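Local coordinates for protein nigritoxine (Vibrio nigripulchritudo, PDB 5M41) that acts as a bacterial toxin against crustaceans and insects, and is built on a fold that was new when its structure was determined, at residues A[42-47]-A[101-106]; A[47-52]-A[61-66]; A[87-92]-A[172-177]. All blocks are in the same frame, centred on the assembly; numbering follows the deposited sequence.

Contact 1. Residues A[42-47]-A[101-106]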
loop_
_atom_site.group_PDB
_atom_site.type_symbol
_atom_site.label_atom_id
_atom_site.label_comp_id
_atom_site.label_asym_id
_atom_site.label_seq_id
_atom_site.Cartn_x
_atom_site.Cartn_y
_atom_site.Cartn_z
ATOM N N GLN A 42 10.033 -36.862 -3.241
ATOM C CA GLN A 42 9.036 -37.865 -3.532
ATOM C C GLN A 42 8.190 -37.445 -4.728
ATOM O O GLN A 42 7.930 -38.268 -5.608
ATOM C CB GLN A 42 8.157 -38.088 -2.311
ATOM C CG GLN A 42 7.096 -39.138 -2.489
ATOM C CD GLN A 42 7.537 -40.449 -1.915
ATOM O OE1 GLN A 42 8.696 -40.853 -2.063
ATOM N NE2 GLN A 42 6.621 -41.130 -1.246
ATOM N N PHE A 43 7.748 -36.179 -4.750
ATOM C CA PHE A 43 6.953 -35.670 -5.875
ATOM C C PHE A 43 7.739 -35.618 -7.184
ATOM O O PHE A 43 7.177 -35.908 -8.240
ATOM C CB PHE A 43 6.371 -34.286 -5.580
ATOM C CG PHE A 43 5.181 -34.300 -4.643
ATOM C CD1 PHE A 43 4.073 -35.117 -4.900
ATOM C CD2 PHE A 43 5.138 -33.441 -3.534
ATOM C CE1 PHE A 43 2.961 -35.126 -4.053
ATOM C CE2 PHE A 43 4.024 -33.434 -2.690
ATOM C CZ PHE A 43 2.937 -34.282 -2.942
ATOM N N ALA A 44 9.023 -35.216 -7.115
ATOM C CA ALA A 44 9.923 -35.306 -8.270
ATOM C C ALA A 44 10.011 -36.735 -8.847
ATOM O O ALA A 44 9.929 -36.936 -10.073
ATOM C CB ALA A 44 11.320 -34.793 -7.920
ATOM N N ILE A 45 10.200 -37.713 -7.965
ATOM C CA ILE A 45 10.226 -39.121 -8.363
ATOM C C ILE A 45 8.913 -39.506 -9.054
ATOM O O ILE A 45 8.927 -40.080 -10.156
ATOM C CB ILE A 45 10.484 -40.059 -7.173
ATOM C CG1 ILE A 45 11.875 -39.804 -6.593
ATOM C CG2 ILE A 45 10.428 -41.527 -7.614
ATOM C CD1 ILE A 45 12.045 -40.386 -5.193
ATOM N N ILE A 46 7.791 -39.194 -8.402
ATOM C CA ILE A 46 6.464 -39.427 -8.982
ATOM C C ILE A 46 6.365 -38.849 -10.397
ATOM O O ILE A 46 5.903 -39.530 -11.312
ATOM C CB ILE A 46 5.327 -38.862 -8.110
ATOM C CG1 ILE A 46 5.134 -39.734 -6.855
ATOM C CG2 ILE A 46 4.020 -38.862 -8.895
ATOM C CD1 ILE A 46 4.437 -39.027 -5.690
ATOM N N GLU A 47 6.817 -37.612 -10.588
ATOM C CA GLU A 47 6.785 -37.033 -11.914
ATOM C C GLU A 47 7.563 -37.883 -12.926
ATOM O O GLU A 47 7.093 -38.115 -14.046
ATOM C CB GLU A 47 7.253 -35.578 -11.905
ATOM C CG GLU A 47 7.340 -34.896 -13.265
ATOM C CD GLU A 47 6.012 -34.823 -14.026
ATOM O OE1 GLU A 47 4.922 -35.017 -13.440
ATOM O OE2 GLU A 47 6.064 -34.561 -15.238
ATOM N N VAL A 101 17.968 -43.187 -13.268
ATOM C CA VAL A 101 17.256 -41.912 -13.094
ATOM C C VAL A 101 18.225 -40.811 -12.634
ATOM O O VAL A 101 19.067 -41.049 -11.752
ATOM C CB VAL A 101 16.079 -42.066 -12.111
ATOM C CG1 VAL A 101 15.376 -40.719 -11.888
ATOM C CG2 VAL A 101 15.066 -43.106 -12.655
ATOM N N ASN A 102 18.122 -39.634 -13.263
ATOM C CA ASN A 102 18.787 -38.405 -12.835
ATOM C C ASN A 102 17.703 -37.338 -12.733
ATOM O O ASN A 102 17.287 -36.737 -13.731
ATOM C CB ASN A 102 19.889 -37.961 -13.830
ATOM C CG ASN A 102 20.621 -36.688 -13.384
ATOM O OD1 ASN A 102 20.286 -36.068 -12.349
ATOM N ND2 ASN A 102 21.608 -36.267 -14.178
ATOM N N LEU A 103 17.246 -37.092 -11.511
ATOM C CA LEU A 103 16.135 -36.166 -11.322
ATOM C C LEU A 103 16.478 -34.742 -11.723
ATOM O O LEU A 103 15.572 -33.930 -11.953
ATOM C CB LEU A 103 15.627 -36.207 -9.879
ATOM C CG LEU A 103 15.135 -37.553 -9.358
ATOM C CD1 LEU A 103 14.913 -37.433 -7.860
ATOM C CD2 LEU A 103 13.850 -38.009 -10.061
ATOM N N ASN A 104 17.770 -34.429 -11.819
ATOM C CA ASN A 104 18.193 -33.061 -12.163
ATOM C C ASN A 104 18.647 -32.887 -13.617
ATOM O O ASN A 104 19.229 -31.856 -13.960
ATOM C CB ASN A 104 19.305 -32.574 -11.219
ATOM C CG ASN A 104 19.376 -31.057 -11.145
ATOM O OD1 ASN A 104 18.341 -30.404 -11.100
ATOM N ND2 ASN A 104 20.579 -30.491 -11.142
ATOM N N SER A 105 18.419 -33.890 -14.469
ATOM C CA SER A 105 18.834 -33.767 -15.871
ATOM C C SER A 105 17.787 -33.014 -16.674
ATOM O O SER A 105 16.633 -33.390 -16.652
ATOM C CB SER A 105 19.042 -35.136 -16.508
ATOM O OG SER A 105 19.404 -35.011 -17.886
ATOM N N PRO A 106 18.186 -31.964 -17.399
ATOM C CA PRO A 106 17.230 -31.259 -18.265
ATOM C C PRO A 106 16.531 -32.186 -19.281
ATOM O O PRO A 106 15.322 -32.101 -19.490
ATOM C CB PRO A 106 18.104 -30.258 -19.021
ATOM C CG PRO A 106 19.335 -30.106 -18.193
ATOM C CD PRO A 106 19.544 -31.396 -17.459
#

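Contact 2. Residues A[47-52]-A[61-66]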
loop_
_atom_site.group_PDB
_atom_site.type_symbol
_atom_site.label_atom_id
_atom_site.label_comp_id
_atom_site.label_asym_id
_atom_site.label_seq_id
_atom_site.Cartn_x
_atom_site.Cartn_y
_atom_site.Cartn_z
ATOM N N GLU A 47 6.817 -37.612 -10.588
ATOM C CA GLU A 47 6.785 -37.033 -11.914
ATOM C C GLU A 47 7.563 -37.883 -12.926
ATOM O O GLU A 47 7.093 -38.115 -14.046
ATOM C CB GLU A 47 7.253 -35.578 -11.905
ATOM C CG GLU A 47 7.340 -34.896 -13.265
ATOM C CD GLU A 47 6.012 -34.823 -14.026
ATOM O OE1 GLU A 47 4.922 -35.017 -13.440
ATOM O OE2 GLU A 47 6.064 -34.561 -15.238
ATOM N N VAL A 48 8.750 -38.347 -12.546
ATOM C CA VAL A 48 9.603 -39.071 -13.486
ATOM C C VAL A 48 9.021 -40.466 -13.769
ATOM O O VAL A 48 9.011 -40.914 -14.915
ATOM C CB VAL A 48 11.088 -39.089 -13.038
ATOM C CG1 VAL A 48 11.942 -39.974 -13.938
ATOM C CG2 VAL A 48 11.633 -37.665 -13.006
ATOM N N LEU A 49 8.507 -41.129 -12.737
ATOM C CA LEU A 49 7.783 -42.375 -12.954
ATOM C C LEU A 49 6.598 -42.197 -13.918
ATOM O O LEU A 49 6.422 -43.048 -14.788
ATOM C CB LEU A 49 7.324 -43.022 -11.648
ATOM C CG LEU A 49 8.394 -43.375 -10.615
ATOM C CD1 LEU A 49 7.722 -43.941 -9.378
ATOM C CD2 LEU A 49 9.414 -44.371 -11.168
ATOM N N SER A 50 5.811 -41.115 -13.796
ATOM C CA SER A 50 4.705 -40.860 -14.739
ATOM C C SER A 50 5.217 -40.769 -16.171
ATOM O O SER A 50 4.602 -41.295 -17.101
ATOM C CB SER A 50 3.941 -39.571 -14.421
ATOM O OG SER A 50 3.451 -39.611 -13.094
ATOM N N GLN A 51 6.348 -40.099 -16.345
ATOM C CA GLN A 51 6.927 -39.966 -17.665
ATOM C C GLN A 51 7.410 -41.322 -18.203
ATOM O O GLN A 51 7.178 -41.656 -19.374
ATOM C CB GLN A 51 8.013 -38.893 -17.690
ATOM C CG GLN A 51 8.533 -38.609 -19.092
ATOM C CD GLN A 51 9.595 -37.521 -19.136
ATOM O OE1 GLN A 51 10.206 -37.279 -20.184
ATOM N NE2 GLN A 51 9.828 -36.869 -18.005
ATOM N N ILE A 52 8.041 -42.114 -17.339
ATOM C CA ILE A 52 8.477 -43.461 -17.718
ATOM C C ILE A 52 7.262 -44.304 -18.125
ATOM O O ILE A 52 7.290 -44.997 -19.146
ATOM C CB ILE A 52 9.259 -44.178 -16.590
ATOM C CG1 ILE A 52 10.625 -43.527 -16.369
ATOM C CG2 ILE A 52 9.449 -45.658 -16.930
ATOM C CD1 ILE A 52 11.273 -43.905 -15.053
ATOM N N LEU A 61 2.148 -50.018 -12.875
ATOM C CA LEU A 61 2.123 -49.003 -11.819
ATOM C C LEU A 61 2.893 -49.436 -10.565
ATOM O O LEU A 61 2.686 -48.864 -9.494
ATOM C CB LEU A 61 0.676 -48.637 -11.438
ATOM C CG LEU A 61 -0.213 -47.795 -12.360
ATOM C CD1 LEU A 61 -1.688 -48.048 -12.072
ATOM C CD2 LEU A 61 0.090 -46.312 -12.232
ATOM N N ASP A 62 3.776 -50.430 -10.690
ATOM C CA ASP A 62 4.424 -51.021 -9.511
ATOM C C ASP A 62 5.225 -49.996 -8.722
ATOM O O ASP A 62 4.926 -49.729 -7.560
ATOM C CB ASP A 62 5.288 -52.217 -9.900
ATOM C CG ASP A 62 4.469 -53.349 -10.510
ATOM O OD1 ASP A 62 3.357 -53.645 -10.005
ATOM O OD2 ASP A 62 4.935 -53.933 -11.508
ATOM N N ALA A 63 6.220 -49.406 -9.373
ATOM C CA ALA A 63 7.045 -48.385 -8.750
ATOM C C ALA A 63 6.160 -47.248 -8.253
ATOM O O ALA A 63 6.245 -46.871 -7.090
ATOM C CB ALA A 63 8.085 -47.882 -9.729
ATOM N N TYR A 64 5.299 -46.740 -9.138
ATOM C CA TYR A 64 4.275 -45.725 -8.827
ATOM C C TYR A 64 3.504 -46.047 -7.532
ATOM O O TYR A 64 3.496 -45.258 -6.598
ATOM C CB TYR A 64 3.320 -45.608 -10.027
ATOM C CG TYR A 64 2.713 -44.239 -10.305
ATOM C CD1 TYR A 64 3.492 -43.185 -10.805
ATOM C CD2 TYR A 64 1.343 -44.015 -10.119
ATOM C CE1 TYR A 64 2.927 -41.938 -11.073
ATOM C CE2 TYR A 64 0.762 -42.778 -10.394
ATOM C CZ TYR A 64 1.552 -41.739 -10.863
ATOM O OH TYR A 64 0.964 -40.512 -11.122
ATOM N N ASN A 65 2.888 -47.223 -7.472
ATOM C CA ASN A 65 2.127 -47.651 -6.294
ATOM C C ASN A 65 2.949 -47.942 -5.058
ATOM O O ASN A 65 2.515 -47.656 -3.947
ATOM C CB ASN A 65 1.295 -48.903 -6.614
ATOM C CG ASN A 65 0.211 -48.639 -7.631
ATOM O OD1 ASN A 65 0.072 -49.377 -8.610
ATOM N ND2 ASN A 65 -0.569 -47.577 -7.411
ATOM N N ALA A 66 4.120 -48.543 -5.231
ATOM C CA ALA A 66 4.926 -48.922 -4.073
ATOM C C ALA A 66 5.501 -47.676 -3.424
ATOM O O ALA A 66 5.886 -47.691 -2.254
ATOM C CB ALA A 66 6.037 -49.864 -4.471
#

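Contact 3. Residues A[87-92]-A[172-177]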
loop_
_atom_site.group_PDB
_atom_site.type_symbol
_atom_site.label_atom_id
_atom_site.label_comp_id
_atom_site.label_asym_id
_atom_site.label_seq_id
_atom_site.Cartn_x
_atom_site.Cartn_y
_atom_site.Cartn_z
ATOM N N PHE A 87 19.549 -42.668 -8.949
ATOM C CA PHE A 87 19.306 -44.009 -8.437
ATOM C C PHE A 87 19.026 -44.912 -9.642
ATOM O O PHE A 87 18.879 -44.420 -10.747
ATOM C CB PHE A 87 18.121 -44.043 -7.435
ATOM C CG PHE A 87 16.826 -43.496 -7.995
ATOM C CD1 PHE A 87 15.898 -44.339 -8.625
ATOM C CD2 PHE A 87 16.528 -42.130 -7.894
ATOM C CE1 PHE A 87 14.703 -43.842 -9.143
ATOM C CE2 PHE A 87 15.320 -41.634 -8.413
ATOM C CZ PHE A 87 14.410 -42.485 -9.019
ATOM N N PHE A 88 18.959 -46.223 -9.407
ATOM C CA PHE A 88 18.685 -47.214 -10.471
ATOM C C PHE A 88 17.437 -48.024 -10.172
ATOM O O PHE A 88 17.216 -48.439 -9.020
ATOM C CB PHE A 88 19.856 -48.193 -10.590
ATOM C CG PHE A 88 19.929 -48.918 -11.923
ATOM C CD1 PHE A 88 20.391 -48.266 -13.064
ATOM C CD2 PHE A 88 19.597 -50.259 -12.013
ATOM C CE1 PHE A 88 20.479 -48.932 -14.281
ATOM C CE2 PHE A 88 19.684 -50.940 -13.234
ATOM C CZ PHE A 88 20.143 -50.272 -14.361
ATOM N N MET A 89 16.637 -48.262 -11.210
ATOM C CA MET A 89 15.478 -49.127 -11.104
ATOM C C MET A 89 15.746 -50.401 -11.925
ATOM O O MET A 89 15.576 -50.412 -13.145
ATOM C CB MET A 89 14.234 -48.409 -11.608
ATOM C CG MET A 89 14.080 -47.003 -11.034
ATOM S SD MET A 89 12.601 -46.229 -11.691
ATOM C CE MET A 89 11.411 -47.250 -10.824
ATOM N N PRO A 90 16.211 -51.466 -11.258
ATOM C CA PRO A 90 16.539 -52.692 -11.987
ATOM C C PRO A 90 15.271 -53.330 -12.521
ATOM O O PRO A 90 14.208 -53.226 -11.875
ATOM C CB PRO A 90 17.168 -53.574 -10.913
ATOM C CG PRO A 90 16.503 -53.121 -9.642
ATOM C CD PRO A 90 16.411 -51.626 -9.812
ATOM N N ASP A 91 15.378 -53.957 -13.700
ATOM C CA ASP A 91 14.221 -54.585 -14.327
ATOM C C ASP A 91 13.838 -55.911 -13.672
ATOM O O ASP A 91 12.744 -56.414 -13.897
ATOM C CB ASP A 91 14.379 -54.726 -15.854
ATOM C CG ASP A 91 15.702 -55.354 -16.273
ATOM O OD1 ASP A 91 16.308 -56.157 -15.509
ATOM O OD2 ASP A 91 16.153 -55.012 -17.390
ATOM N N ALA A 92 14.731 -56.442 -12.843
ATOM C CA ALA A 92 14.484 -57.651 -12.076
ATOM C C ALA A 92 15.404 -57.693 -10.860
ATOM O O ALA A 92 16.441 -57.023 -10.839
ATOM C CB ALA A 92 14.707 -58.888 -12.958
ATOM N N ILE A 172 17.679 -50.948 -1.856
ATOM C CA ILE A 172 16.692 -50.514 -0.871
ATOM C C ILE A 172 15.315 -50.738 -1.467
ATOM O O ILE A 172 15.184 -50.912 -2.682
ATOM C CB ILE A 172 16.822 -49.002 -0.551
ATOM C CG1 ILE A 172 16.573 -48.157 -1.817
ATOM C CG2 ILE A 172 18.172 -48.711 0.081
ATOM C CD1 ILE A 172 16.438 -46.654 -1.598
ATOM N N ASN A 173 14.301 -50.773 -0.620
ATOM C CA ASN A 173 12.941 -50.633 -1.102
ATOM C C ASN A 173 12.658 -49.161 -1.489
ATOM O O ASN A 173 13.197 -48.226 -0.875
ATOM C CB ASN A 173 11.945 -51.106 -0.048
ATOM C CG ASN A 173 10.537 -51.213 -0.600
ATOM O OD1 ASN A 173 9.610 -50.562 -0.111
ATOM N ND2 ASN A 173 10.376 -52.016 -1.649
ATOM N N ILE A 174 11.818 -48.970 -2.507
ATOM C CA ILE A 174 11.562 -47.662 -3.075
ATOM C C ILE A 174 10.947 -46.669 -2.061
ATOM O O ILE A 174 11.146 -45.460 -2.192
ATOM C CB ILE A 174 10.729 -47.737 -4.398
ATOM C CG1 ILE A 174 10.777 -46.388 -5.131
ATOM C CG2 ILE A 174 9.284 -48.165 -4.137
ATOM C CD1 ILE A 174 10.342 -46.449 -6.589
ATOM N N SER A 175 10.234 -47.186 -1.056
ATOM C CA SER A 175 9.648 -46.360 0.002
ATOM C C SER A 175 10.744 -45.653 0.831
ATOM O O SER A 175 10.463 -44.713 1.563
ATOM C CB SER A 175 8.778 -47.225 0.907
ATOM O OG SER A 175 9.581 -48.209 1.547
ATOM N N GLU A 176 11.986 -46.109 0.716
ATOM C CA GLU A 176 13.083 -45.520 1.482
ATOM C C GLU A 176 13.883 -44.485 0.658
ATOM O O GLU A 176 14.808 -43.855 1.164
ATOM C CB GLU A 176 14.013 -46.615 2.039
ATOM C CG GLU A 176 13.322 -47.670 2.912
ATOM C CD GLU A 176 12.492 -47.062 4.044
ATOM O OE1 GLU A 176 13.059 -46.276 4.843
ATOM O OE2 GLU A 176 11.269 -47.369 4.135
ATOM N N LEU A 177 13.503 -44.300 -0.598
ATOM C CA LEU A 177 14.335 -43.580 -1.558
ATOM C C LEU A 177 14.395 -42.073 -1.294
ATOM O O LEU A 177 15.478 -41.487 -1.311
ATOM C CB LEU A 177 13.892 -43.877 -2.993
ATOM C CG LEU A 177 14.616 -43.189 -4.159
ATOM C CD1 LEU A 177 16.136 -43.471 -4.163
ATOM C CD2 LEU A 177 13.973 -43.558 -5.490
#

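Contact 1. Residues A[42-47]-A[101-106]
Leu103 touches the helix at Ala44 and Ile45 with the two methyls at the end of its side chain. Leu103 CD1 meets the flank of the isoleucine, 4.1 Å from Ile45 CG1, and is more loosely in touch with Ala44 CB at 4.5 Å. Leu103 CD2 comes down on the backbone, 4.1 Å from Ala44 O and 4.2 Å from Ile45 CA. The fork of a leucine suits this double task, and the small Ala44 lets CD2 approach the main chain. Ile45 has CG1 beside its backbone N (chi1 -64°), which sets the CG1 methylene against Leu103. No hydrogen bond crosses between the segments; the contact is apolar and buried. It joins helix 34-54 to the end of strand 98-102, an inner strand of the five-stranded antiparallel sheet, for Leu103 comes directly after this strand, in a type I turn from Asn102 to Ser105. The turn is closed by Ser105 N to Asn102 O at 3.2 Å. An Asx turn reinforces it: Asn102 OD1 accepts from Asn104 N at 3.0 Å, the donor lying 47° above the carbonyl plane. Asparagine serves well here because its amide can do more than close the turn: ND2 donates to Ser126 O, and OD1 takes a second hydrogen bond, from Asn130 ND2. Farther out, Asn104 is tied by OD1 to the backbone N of Asp205 and by ND2 to Thr201 O, and Arg209 NH1 bonds to the carbonyls of both Leu103 and Ser105. Val206, at the start of helix 206-215, packs on Ala44.

Contact 2. Residues A[47-52]-A[61-66]
Leu49 and Ser50 meet Tyr64 and Ala63 across an antiparallel helical hairpin, in which helix 34-54 turns back through a short connection into helix 62-67. The two segments approach to 9.8 Å between axes, with 155° between their directions. The Tyr64 ring presents an edge to the longer helix: Leu49 CB lies in the ring plane, 3.9 Å from Tyr64 CD1, and Ser50 OG lies near the plane farther along the same edge. With chi1 at -147°, off the staggered positions, the tyrosine reaches across to helix 34-54, and its hydroxyl end arrives beside the serine. Leu49 instead extends over the start of the short helix. Its CD1 rests 3.7 Å from Tyr64 N, and both of its methyls lie 4.0 Å from Ala63 CB, a small group that allows the branched leucine to reach the backbone. The Tyr64 ring is also in a cation-pi contact with Arg53, one turn beyond Ser50 on helix 34-54. Serine fits the polar end of the interface because its short side chain can fold back on its own helix and still face the phenol: OG stands beside the backbone N (chi1 -57°) and hydrogen-bonds to Ile46 O. To Tyr64 OH it makes a weak, 3.3 Å hydrogen bond, while the nearest ring atom, Tyr64 CE1, is only 3.1 Å from Ser50 OG.

Contact 3. Residues A[87-92]-A[172-177]
One face of the Phe87 ring carries a methyl of Leu177, set almost exactly over its middle: Leu177 CD2 is 3.5 Å from the ring centroid and only 2° off the normal, a CH-pi contact in which the methyl is about equally far from all six carbons. The second methyl, Leu177 CD1, sits toward the attached side of the ring, 3.9 Å from both Phe87 CB and Phe87 CG. The two side chains meet at about a right angle, and the flat ring of a phenylalanine offers the forked leucine a broad surface. With CG opposite the backbone N (chi1 178°), Leu177 extends its fork toward the ring. A looser touch follows farther along the strand, where the flexible thioether chain of Met89 brings Met89 CE to 4.4 Å from Ile174 CD1. Ile174 begins the 3-10 segment that leads from strand 170-173 to Leu177, at the head of helix 177-191. The contact thus joins the middle strand of the antiparallel sheet to the turn leaving an outermost one. Strand 77-80 runs between them, its Ile78 touching both Met89 and Ile174, and helix 62-67 adds Ala63 against the same pair.

The three contacts adjoin one another where helices 34-54 and 62-67 and the start of helix 177-191 pack on the five-stranded sheet, and they meet mostly through apolar side chains. Contacts 1 and 2 share helix 34-54, their centres about 11 Å apart, and meet where Leu103 CD2 lies 3.7 Å from Val48 CG2. Contact 3 is about 11 Å from contact 2, centre to centre, and joins it through Met89 CE, 3.5 Å from Leu49 CD2. Contacts 1 and 3, with centres about 14 Å apart, use neighbouring strands linked by backbone hydrogen bonding of Val101 with Phe87; Leu177 CD2 also lies 3.7 Å from Ile45 CD1. Helix 177-191, which starts at contact 3, carries Val189 of the magnesium site, completed by Glu192 and Asp195.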